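Side-chain contacts in ATPase BagA (Mycobacterium tuberculosis H37Rv, PDB 6BS3), which hydrolyses ATP as one subunit of the heterodimeric BagAB complex, an activity required for resistance to nitric oxide and to elevated levels of glycerol: residues T27-T32 with V217-E222; S35-A40 with I238-I243; L77-A82 with G86-L91. All blocks are in the same frame, centred on the assembly; numbering follows the deposited sequence.

Contact 1: T27-T32 with V217-E222. With ADP (adenosine-5'-diphosphate), chain C.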
loop_
_atom_site.group_PDB
_atom_site.type_symbol
_atom_site.label_atom_id
_atom_site.label_comp_id
_atom_site.label_asym_id
_atom_site.label_seq_id
_atom_site.Cartn_x
_atom_site.Cartn_y
_atom_site.Cartn_z
ATOM N N THR A 27 7.037 -5.673 9.931
ATOM C CA THR A 27 5.734 -5.161 9.535
ATOM C C THR A 27 5.861 -3.667 9.149
ATOM O O THR A 27 6.973 -3.133 9.076
ATOM C CB THR A 27 4.641 -5.499 10.566
ATOM O OG1 THR A 27 3.370 -5.210 9.978
ATOM C CG2 THR A 27 4.790 -4.741 11.871
ATOM N N GLY A 28 4.732 -3.055 8.833
ATOM C CA GLY A 28 4.634 -1.670 8.395
ATOM C C GLY A 28 3.533 -1.518 7.358
ATOM O O GLY A 28 3.076 -2.509 6.788
ATOM N N LYS A 29 3.077 -0.287 7.113
ATOM C CA LYS A 29 2.028 -0.037 6.126
ATOM C C LYS A 29 2.538 -0.425 4.708
ATOM O O LYS A 29 3.743 -0.425 4.484
ATOM C CB LYS A 29 1.613 1.438 6.207
ATOM C CG LYS A 29 0.461 1.822 5.294
ATOM C CD LYS A 29 -0.215 3.142 5.703
ATOM C CE LYS A 29 -1.036 3.703 4.566
ATOM N NZ LYS A 29 -2.140 2.806 4.190
ATOM N N GLY A 30 1.633 -0.766 3.787
ATOM C CA GLY A 30 2.016 -1.076 2.412
ATOM C C GLY A 30 2.791 0.082 1.798
ATOM O O GLY A 30 2.468 1.252 2.048
ATOM N N GLY A 31 3.849 -0.247 1.049
ATOM C CA GLY A 31 4.716 0.723 0.380
ATOM C C GLY A 31 5.732 1.434 1.261
ATOM O O GLY A 31 6.401 2.345 0.783
ATOM N N THR A 32 5.876 1.047 2.548
ATOM C CA THR A 32 6.857 1.707 3.433
ATOM C C THR A 32 8.265 1.106 3.333
ATOM O O THR A 32 9.235 1.776 3.675
ATOM C CB THR A 32 6.373 1.783 4.876
ATOM O OG1 THR A 32 6.105 0.465 5.356
ATOM C CG2 THR A 32 5.134 2.686 5.037
ATOM N N VAL A 217 2.743 6.454 9.995
ATOM C CA VAL A 217 3.012 6.741 11.407
ATOM C C VAL A 217 1.792 6.373 12.295
ATOM O O VAL A 217 1.961 5.709 13.324
ATOM C CB VAL A 217 3.528 8.184 11.609
ATOM C CG1 VAL A 217 3.359 8.646 13.052
ATOM C CG2 VAL A 217 4.990 8.282 11.192
ATOM N N GLN A 218 0.581 6.735 11.860
ATOM C CA GLN A 218 -0.661 6.418 12.570
ATOM C C GLN A 218 -0.842 4.900 12.732
ATOM O O GLN A 218 -1.223 4.438 13.809
ATOM C CB GLN A 218 -1.851 7.005 11.807
ATOM C CG GLN A 218 -3.194 6.961 12.556
ATOM C CD GLN A 218 -4.321 7.562 11.745
ATOM O OE1 GLN A 218 -4.206 8.653 11.161
ATOM N NE2 GLN A 218 -5.440 6.862 11.694
ATOM N N GLU A 219 -0.582 4.138 11.658
ATOM C CA GLU A 219 -0.714 2.685 11.629
ATOM C C GLU A 219 0.316 2.010 12.500
ATOM O O GLU A 219 -0.009 1.008 13.129
ATOM C CB GLU A 219 -0.658 2.161 10.200
ATOM C CG GLU A 219 -1.883 2.525 9.381
ATOM C CD GLU A 219 -2.192 1.570 8.247
ATOM O OE1 GLU A 219 -1.507 0.529 8.123
ATOM O OE2 GLU A 219 -3.125 1.868 7.471
ATOM N N THR A 220 1.548 2.560 12.541
ATOM C CA THR A 220 2.657 2.107 13.379
ATOM C C THR A 220 2.232 2.225 14.858
ATOM O O THR A 220 2.387 1.260 15.611
ATOM C CB THR A 220 3.949 2.908 13.065
ATOM O OG1 THR A 220 4.335 2.646 11.725
ATOM C CG2 THR A 220 5.118 2.537 13.974
ATOM N N LEU A 221 1.672 3.383 15.249
ATOM C CA LEU A 221 1.198 3.642 16.618
ATOM C C LEU A 221 0.054 2.695 17.022
ATOM O O LEU A 221 0.111 2.089 18.092
ATOM C CB LEU A 221 0.773 5.117 16.780
ATOM C CG LEU A 221 1.882 6.173 16.669
ATOM C CD1 LEU A 221 1.297 7.577 16.586
ATOM C CD2 LEU A 221 2.840 6.083 17.828
ATOM N N GLU A 222 -0.962 2.556 16.142
ATOM C CA GLU A 222 -2.130 1.690 16.308
ATOM C C GLU A 222 -1.745 0.218 16.393
ATOM O O GLU A 222 -2.376 -0.517 17.155
ATOM C CB GLU A 222 -3.117 1.898 15.159
ATOM C CG GLU A 222 -3.900 3.198 15.257
ATOM C CD GLU A 222 -4.663 3.610 14.013
ATOM O OE1 GLU A 222 -5.367 4.644 14.072
ATOM O OE2 GLU A 222 -4.560 2.909 12.979
HETATM P PB ADP C . 6.495 -2.868 1.224
HETATM O O1B ADP C . 6.959 -4.340 1.164
HETATM O O2B ADP C . 5.246 -2.690 0.330
HETATM O O3B ADP C . 6.267 -2.351 2.618
HETATM P PA ADP C . 8.791 -2.234 -0.550
HETATM O O1A ADP C . 8.252 -3.047 -1.739
HETATM O O2A ADP C . 9.964 -2.888 0.075
HETATM O O3A ADP C . 7.629 -2.007 0.515
HETATM O "O5'" ADP C . 9.015 -0.710 -0.929
HETATM C "C5'" ADP C . 8.090 0.152 -1.631
HETATM C "C4'" ADP C . 8.856 0.856 -2.727
HETATM O "O4'" ADP C . 9.835 1.736 -2.136
HETATM C "C3'" ADP C . 9.633 -0.040 -3.695
HETATM O "O3'" ADP C . 9.571 0.503 -5.005
HETATM C "C2'" ADP C . 11.057 -0.015 -3.124
HETATM O "O2'" ADP C . 12.071 -0.309 -4.079
HETATM C "C1'" ADP C . 11.137 1.415 -2.594
HETATM N N9 ADP C . 12.077 1.622 -1.493
HETATM C C8 ADP C . 12.104 0.968 -0.286
HETATM N N7 ADP C . 13.015 1.416 0.545
HETATM C C5 ADP C . 13.636 2.434 -0.166
HETATM C C6 ADP C . 14.673 3.335 0.167
HETATM N N6 ADP C . 15.325 3.323 1.331
HETATM N N1 ADP C . 15.021 4.264 -0.754
HETATM C C2 ADP C . 14.384 4.278 -1.930
HETATM N N3 ADP C . 13.411 3.469 -2.364
HETATM C C4 ADP C . 13.069 2.569 -1.423
#
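The deviant Walker A motif (P-loop) runs from the end of strand 23-28 into helix 34-46, and K29, at the position of the family's signature lysine, meets E219 of helix 214-229. The two side chains, the carriers of this small contact, cross at about a right angle. K29 starts with CG anti to its own backbone nitrogen (chi1 -176°), runs extended to CE and bends at its last torsion, which lays the aliphatic part of the chain against the carboxylate before the ammonium group is reached. K29 CG comes to 3.7 Å from E219 OE1, K29 CD packs at 3.6 Å from the carboxylate carbon CD of E219, and K29 NZ forms a long salt bridge of 3.6 Å to E219 OE2. At that length the attraction is probably modest, and methylene packing makes up much of the contact. K29 follows G28 and opens the turn of the loop, while K34 lies at the start of helix 34-46; K34 bonds to ADP and to the carbonyl of G28, whereas K29 reaches away to helix 214-229.

From K29 to T32 the loop makes a type II turn, with G31 in the positive-phi position. The K29 carbonyl oxygen is gripped twice, by T32 N and by T32 OG1, the hydroxyl lying in the carbonyl plane on a lone pair. Consistent with the turn presenting the G31 amide to the ligand, G31 N donates to ADP O2B over 2.9 Å with an N-H...O angle of 152°.

Contact 2: S35-A40 with I238-I243. With MG (magnesium ion), chain D; ADP (adenosine-5'-diphosphate), chain C.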
loop_
_atom_site.group_PDB
_atom_site.type_symbol
_atom_site.label_atom_id
_atom_site.label_comp_id
_atom_site.label_asym_id
_atom_site.label_seq_id
_atom_site.Cartn_x
_atom_site.Cartn_y
_atom_site.Cartn_z
ATOM N N SER A 35 9.588 -5.343 2.572
ATOM C CA SER A 35 10.342 -6.304 1.764
ATOM C C SER A 35 11.801 -5.942 1.619
ATOM O O SER A 35 12.649 -6.801 1.818
ATOM C CB SER A 35 9.702 -6.502 0.388
ATOM O OG SER A 35 8.389 -7.032 0.493
ATOM N N THR A 36 12.088 -4.689 1.250
ATOM C CA THR A 36 13.446 -4.140 1.099
ATOM C C THR A 36 14.245 -4.239 2.414
ATOM O O THR A 36 15.389 -4.693 2.400
ATOM C CB THR A 36 13.373 -2.664 0.644
ATOM O OG1 THR A 36 12.562 -2.569 -0.514
ATOM C CG2 THR A 36 14.729 -2.078 0.339
ATOM N N ILE A 37 13.651 -3.758 3.521
ATOM C CA ILE A 37 14.258 -3.701 4.854
ATOM C C ILE A 37 14.402 -5.105 5.488
ATOM O O ILE A 37 15.378 -5.339 6.187
ATOM C CB ILE A 37 13.493 -2.691 5.751
ATOM C CG1 ILE A 37 13.567 -1.277 5.118
ATOM C CG2 ILE A 37 13.991 -2.703 7.215
ATOM C CD1 ILE A 37 12.872 -0.205 5.861
ATOM N N ALA A 38 13.463 -6.041 5.209
ATOM C CA ALA A 38 13.544 -7.406 5.735
ATOM C C ALA A 38 14.752 -8.089 5.058
ATOM O O ALA A 38 15.562 -8.706 5.754
ATOM C CB ALA A 38 12.243 -8.159 5.481
ATOM N N ALA A 39 14.936 -7.880 3.738
ATOM C CA ALA A 39 16.107 -8.398 3.010
ATOM C C ALA A 39 17.427 -7.741 3.510
ATOM O O ALA A 39 18.420 -8.444 3.698
ATOM C CB ALA A 39 15.949 -8.167 1.521
ATOM N N ALA A 40 17.427 -6.415 3.745
ATOM C CA ALA A 40 18.614 -5.704 4.261
ATOM C C ALA A 40 18.943 -6.159 5.701
ATOM O O ALA A 40 20.111 -6.284 6.037
ATOM C CB ALA A 40 18.400 -4.194 4.208
ATOM N N ILE A 238 11.519 1.376 12.466
ATOM C CA ILE A 238 12.486 1.676 11.420
ATOM C C ILE A 238 11.923 2.755 10.521
ATOM O O ILE A 238 10.971 2.504 9.775
ATOM C CB ILE A 238 12.934 0.399 10.645
ATOM C CG1 ILE A 238 13.408 -0.710 11.619
ATOM C CG2 ILE A 238 13.998 0.739 9.572
ATOM C CD1 ILE A 238 13.757 -2.169 10.982
ATOM N N VAL A 239 12.494 3.970 10.615
ATOM C CA VAL A 239 12.083 5.118 9.804
ATOM C C VAL A 239 12.854 5.068 8.501
ATOM O O VAL A 239 14.042 5.368 8.471
ATOM C CB VAL A 239 12.172 6.504 10.520
ATOM C CG1 VAL A 239 11.737 7.633 9.578
ATOM C CG2 VAL A 239 11.333 6.534 11.796
ATOM N N ASN A 240 12.169 4.652 7.428
ATOM C CA ASN A 240 12.731 4.532 6.091
ATOM C C ASN A 240 12.665 5.857 5.309
ATOM O O ASN A 240 11.901 6.769 5.661
ATOM C CB ASN A 240 11.977 3.426 5.327
ATOM C CG ASN A 240 12.705 2.860 4.130
ATOM O OD1 ASN A 240 13.938 2.944 4.010
ATOM N ND2 ASN A 240 11.950 2.260 3.212
ATOM N N ARG A 241 13.479 5.934 4.236
ATOM C CA ARG A 241 13.583 7.024 3.247
ATOM C C ARG A 241 13.698 8.415 3.862
ATOM O O ARG A 241 12.927 9.322 3.529
ATOM C CB ARG A 241 12.454 6.987 2.202
ATOM C CG ARG A 241 12.278 5.643 1.543
ATOM C CD ARG A 241 11.626 5.728 0.187
ATOM N NE ARG A 241 10.336 6.407 0.229
ATOM C CZ ARG A 241 9.587 6.653 -0.837
ATOM N NH1 ARG A 241 9.977 6.242 -2.039
ATOM N NH2 ARG A 241 8.437 7.302 -0.710
ATOM N N ASN A 242 14.703 8.582 4.735
ATOM C CA ASN A 242 14.993 9.864 5.338
ATOM C C ASN A 242 15.645 10.747 4.295
ATOM O O ASN A 242 16.203 10.238 3.325
ATOM C CB ASN A 242 15.895 9.696 6.547
ATOM C CG ASN A 242 15.134 9.223 7.746
ATOM O OD1 ASN A 242 14.424 10.008 8.410
ATOM N ND2 ASN A 242 15.265 7.926 8.035
ATOM N N ILE A 243 15.512 12.071 4.460
ATOM C CA ILE A 243 16.090 13.054 3.536
ATOM C C ILE A 243 16.911 14.084 4.319
ATOM O O ILE A 243 16.631 14.285 5.506
ATOM C CB ILE A 243 15.040 13.690 2.573
ATOM C CG1 ILE A 243 13.909 14.415 3.346
ATOM C CG2 ILE A 243 14.511 12.652 1.576
ATOM C CD1 ILE A 243 13.040 15.298 2.543
HETATM MG MG MG D . 6.323 -6.172 0.037
HETATM P PB ADP C . 6.495 -2.868 1.224
HETATM O O1B ADP C . 6.959 -4.340 1.164
HETATM O O2B ADP C . 5.246 -2.690 0.330
HETATM O O3B ADP C . 6.267 -2.351 2.618
HETATM P PA ADP C . 8.791 -2.234 -0.550
HETATM O O1A ADP C . 8.252 -3.047 -1.739
HETATM O O2A ADP C . 9.964 -2.888 0.075
HETATM O O3A ADP C . 7.629 -2.007 0.515
HETATM O "O5'" ADP C . 9.015 -0.710 -0.929
HETATM C "C5'" ADP C . 8.090 0.152 -1.631
HETATM C "C4'" ADP C . 8.856 0.856 -2.727
HETATM O "O4'" ADP C . 9.835 1.736 -2.136
HETATM C "C3'" ADP C . 9.633 -0.040 -3.695
HETATM O "O3'" ADP C . 9.571 0.503 -5.005
HETATM C "C2'" ADP C . 11.057 -0.015 -3.124
HETATM O "O2'" ADP C . 12.071 -0.309 -4.079
HETATM C "C1'" ADP C . 11.137 1.415 -2.594
HETATM N N9 ADP C . 12.077 1.622 -1.493
HETATM C C8 ADP C . 12.104 0.968 -0.286
HETATM N N7 ADP C . 13.015 1.416 0.545
HETATM C C5 ADP C . 13.636 2.434 -0.166
HETATM C C6 ADP C . 14.673 3.335 0.167
HETATM N N6 ADP C . 15.325 3.323 1.331
HETATM N N1 ADP C . 15.021 4.264 -0.754
HETATM C C2 ADP C . 14.384 4.278 -1.930
HETATM N N3 ADP C . 13.411 3.469 -2.364
HETATM C C4 ADP C . 13.069 2.569 -1.423
HETATM O O HOH W 1 5.795 -7.955 -0.963
HETATM O O HOH W 2 5.874 -7.087 1.719
HETATM O O HOH W 3 4.216 -5.062 0.020
HETATM O O HOH W 4 7.297 -5.549 -1.710
#
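A methyl group lying on the flat face of an amide is the unusual feature here: I37 CD1 sits almost directly above N240 CG, 3.5 Å away, over the amide beside the adenine edge. With CD1 anti to CA about CB-CG1 (chi2 180°), the CG1 branch of I37 reaches the amide, while its CG2 branch meets I238 CD1 at 3.8 Å. V209 and L315 add apolar cover to I37.

The packing joins the first turns of the P-loop helix to strand 234-242 in a P-loop NTPase fold, with ADP and a magnesium ion bound at the helix's N-terminal end. N240 ND2 bonds to the carbonyl of T32 and lies 3.0 Å from ADP N7, OD1 takes a weak bond from ADP N6 (129° at the hydrogen), and R241 CG packs 3.6 Å from ADP C6 of the adenine ring. On the helix, T36 N and OG1 both donate to ADP O2A, OG1 over 2.7 Å. S35 N donates to ADP O1B, and S35 OG, which also bonds to D162, binds magnesium at 2.3 Å. ADP O1B and four waters bring the magnesium ion to six ligands, and two waters donate to ADP O2B and O1A.

Contact 3: L77-A82 with G86-L91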
loop_
_atom_site.group_PDB
_atom_site.type_symbol
_atom_site.label_atom_id
_atom_site.label_comp_id
_atom_site.label_asym_id
_atom_site.label_seq_id
_atom_site.Cartn_x
_atom_site.Cartn_y
_atom_site.Cartn_z
ATOM N N LEU A 77 16.307 -21.747 -0.348
ATOM C CA LEU A 77 17.411 -21.684 -1.318
ATOM C C LEU A 77 18.285 -20.495 -1.090
ATOM O O LEU A 77 17.776 -19.425 -0.742
ATOM C CB LEU A 77 16.853 -21.644 -2.773
ATOM C CG LEU A 77 16.057 -22.857 -3.290
ATOM C CD1 LEU A 77 15.121 -22.458 -4.407
ATOM C CD2 LEU A 77 16.972 -24.000 -3.725
ATOM N N LYS A 78 19.591 -20.662 -1.273
ATOM C CA LYS A 78 20.533 -19.566 -1.089
ATOM C C LYS A 78 20.291 -18.497 -2.145
ATOM O O LYS A 78 20.316 -18.780 -3.343
ATOM C CB LYS A 78 21.975 -20.072 -1.168
ATOM C CG LYS A 78 23.016 -19.041 -0.764
ATOM C CD LYS A 78 24.427 -19.544 -1.024
ATOM C CE LYS A 78 25.465 -18.606 -0.429
ATOM N NZ LYS A 78 26.789 -18.744 -1.096
ATOM N N ILE A 79 20.056 -17.268 -1.698
ATOM C CA ILE A 79 19.795 -16.169 -2.617
ATOM C C ILE A 79 20.849 -15.068 -2.542
ATOM O O ILE A 79 20.996 -14.282 -3.479
ATOM C CB ILE A 79 18.407 -15.547 -2.368
ATOM C CG1 ILE A 79 18.168 -14.375 -3.323
ATOM C CG2 ILE A 79 18.277 -15.098 -0.922
ATOM C CD1 ILE A 79 16.714 -14.169 -3.684
ATOM N N ALA A 80 21.584 -15.011 -1.435
ATOM C CA ALA A 80 22.605 -13.980 -1.276
ATOM C C ALA A 80 23.734 -14.331 -0.306
ATOM O O ALA A 80 23.520 -14.970 0.724
ATOM C CB ALA A 80 21.960 -12.661 -0.871
ATOM N N THR A 81 24.938 -13.897 -0.666
ATOM C CA THR A 81 26.146 -14.092 0.136
ATOM C C THR A 81 26.268 -12.827 0.999
ATOM O O THR A 81 26.274 -11.717 0.466
ATOM C CB THR A 81 27.396 -14.348 -0.760
ATOM O OG1 THR A 81 27.270 -15.619 -1.419
ATOM C CG2 THR A 81 28.709 -14.331 0.026
ATOM N N ALA A 82 26.289 -12.982 2.320
ATOM C CA ALA A 82 26.457 -11.837 3.213
ATOM C C ALA A 82 27.961 -11.609 3.416
ATOM O O ALA A 82 28.761 -12.442 3.005
ATOM C CB ALA A 82 25.792 -12.120 4.542
ATOM N N GLY A 86 28.864 -15.095 5.158
ATOM C CA GLY A 86 27.512 -15.269 5.641
ATOM C C GLY A 86 26.605 -15.697 4.508
ATOM O O GLY A 86 26.938 -15.530 3.333
ATOM N N GLN A 87 25.442 -16.222 4.854
ATOM C CA GLN A 87 24.503 -16.707 3.871
ATOM C C GLN A 87 23.073 -16.357 4.214
ATOM O O GLN A 87 22.625 -16.540 5.345
ATOM C CB GLN A 87 24.677 -18.225 3.743
ATOM C CG GLN A 87 23.645 -18.945 2.898
ATOM C CD GLN A 87 24.020 -20.389 2.726
ATOM O OE1 GLN A 87 25.194 -20.748 2.677
ATOM N NE2 GLN A 87 23.031 -21.247 2.608
ATOM N N VAL A 88 22.347 -15.889 3.201
ATOM C CA VAL A 88 20.923 -15.623 3.292
ATOM C C VAL A 88 20.180 -16.615 2.379
ATOM O O VAL A 88 20.403 -16.628 1.174
ATOM C CB VAL A 88 20.536 -14.148 3.001
ATOM C CG1 VAL A 88 19.024 -13.954 3.091
ATOM C CG2 VAL A 88 21.264 -13.192 3.946
ATOM N N ASN A 89 19.319 -17.443 2.976
ATOM C CA ASN A 89 18.428 -18.369 2.279
ATOM C C ASN A 89 17.058 -17.712 2.152
ATOM O O ASN A 89 16.692 -16.897 3.001
ATOM C CB ASN A 89 18.290 -19.686 3.046
ATOM C CG ASN A 89 19.403 -20.659 2.823
ATOM O OD1 ASN A 89 20.381 -20.357 2.159
ATOM N ND2 ASN A 89 19.269 -21.863 3.373
ATOM N N ALA A 90 16.282 -18.083 1.112
ATOM C CA ALA A 90 14.941 -17.539 0.893
ATOM C C ALA A 90 13.874 -18.604 0.975
ATOM O O ALA A 90 14.053 -19.701 0.445
ATOM C CB ALA A 90 14.858 -16.826 -0.464
ATOM N N LEU A 91 12.749 -18.277 1.603
ATOM C CA LEU A 91 11.602 -19.180 1.616
ATOM C C LEU A 91 10.297 -18.450 1.246
ATOM O O LEU A 91 9.735 -17.735 2.069
ATOM C CB LEU A 91 11.444 -20.033 2.898
ATOM C CG LEU A 91 10.225 -21.017 2.870
ATOM C CD1 LEU A 91 10.399 -22.170 1.829
ATOM C CD2 LEU A 91 9.926 -21.561 4.255
#
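K78 and Q87 meet on one face of a beta hairpin, where the lysine chain crosses the glutamine at about a right angle. Followed outward, K78 CB lies 3.7 Å from N89 OD1, CG touches Q87 CG at 3.7 Å, CD comes to 3.9 Å from Q87 CD, and CE lies 3.8 Å from Q87 OE1. The chain then ends within its own strand, NZ bonding to T81 OG1. A chi1 of -171° starts the lysine away from its own nitrogen, and the extended chain beyond CG runs along its strand toward T81. Q87 NE2 donates to N89 OD1, and N89 ND2 bonds in turn to Y156.

The strands are antiparallel, with a classic beta bulge: I79 and A80 both face V88, whose carbonyl oxygen accepts from I79 N at 3.0 Å and from A80 N at 3.3 Å. I79 CG2 turns onto A90 CB at 3.9 Å, and V88 and A80 face helix 34-46. The hairpin's chemistry is thus divided: the K78, Q87 and N89 face joins methylenes to the Q87 NE2 to N89 OD1 bond, which probably limits the rotation of the Q87 amide, whereas the side-chain packing of I79, A80, V88 and A90 is apolar.

From the N terminus the chain first forms strand 23-28 and the loop of contact 1, then enters helix 34-46, the first side of contact 2. Contact 3 closes next, a local hairpin with three residues between its segments, at the edge of the sheet within this chain. Much later, helix 214-229 returns to close contact 1, and strand 234-242, next in the chain, closes contact 2. These two long loops cross, their segments alternating, and contact 3 nests inside both. Contacts 1 and 2 touch, share ADP and lie with their centres about 12 Å apart; contact 3 does not touch them and is related to them through the shared sheet and helix 34-46, against which its A80 and V88 pack.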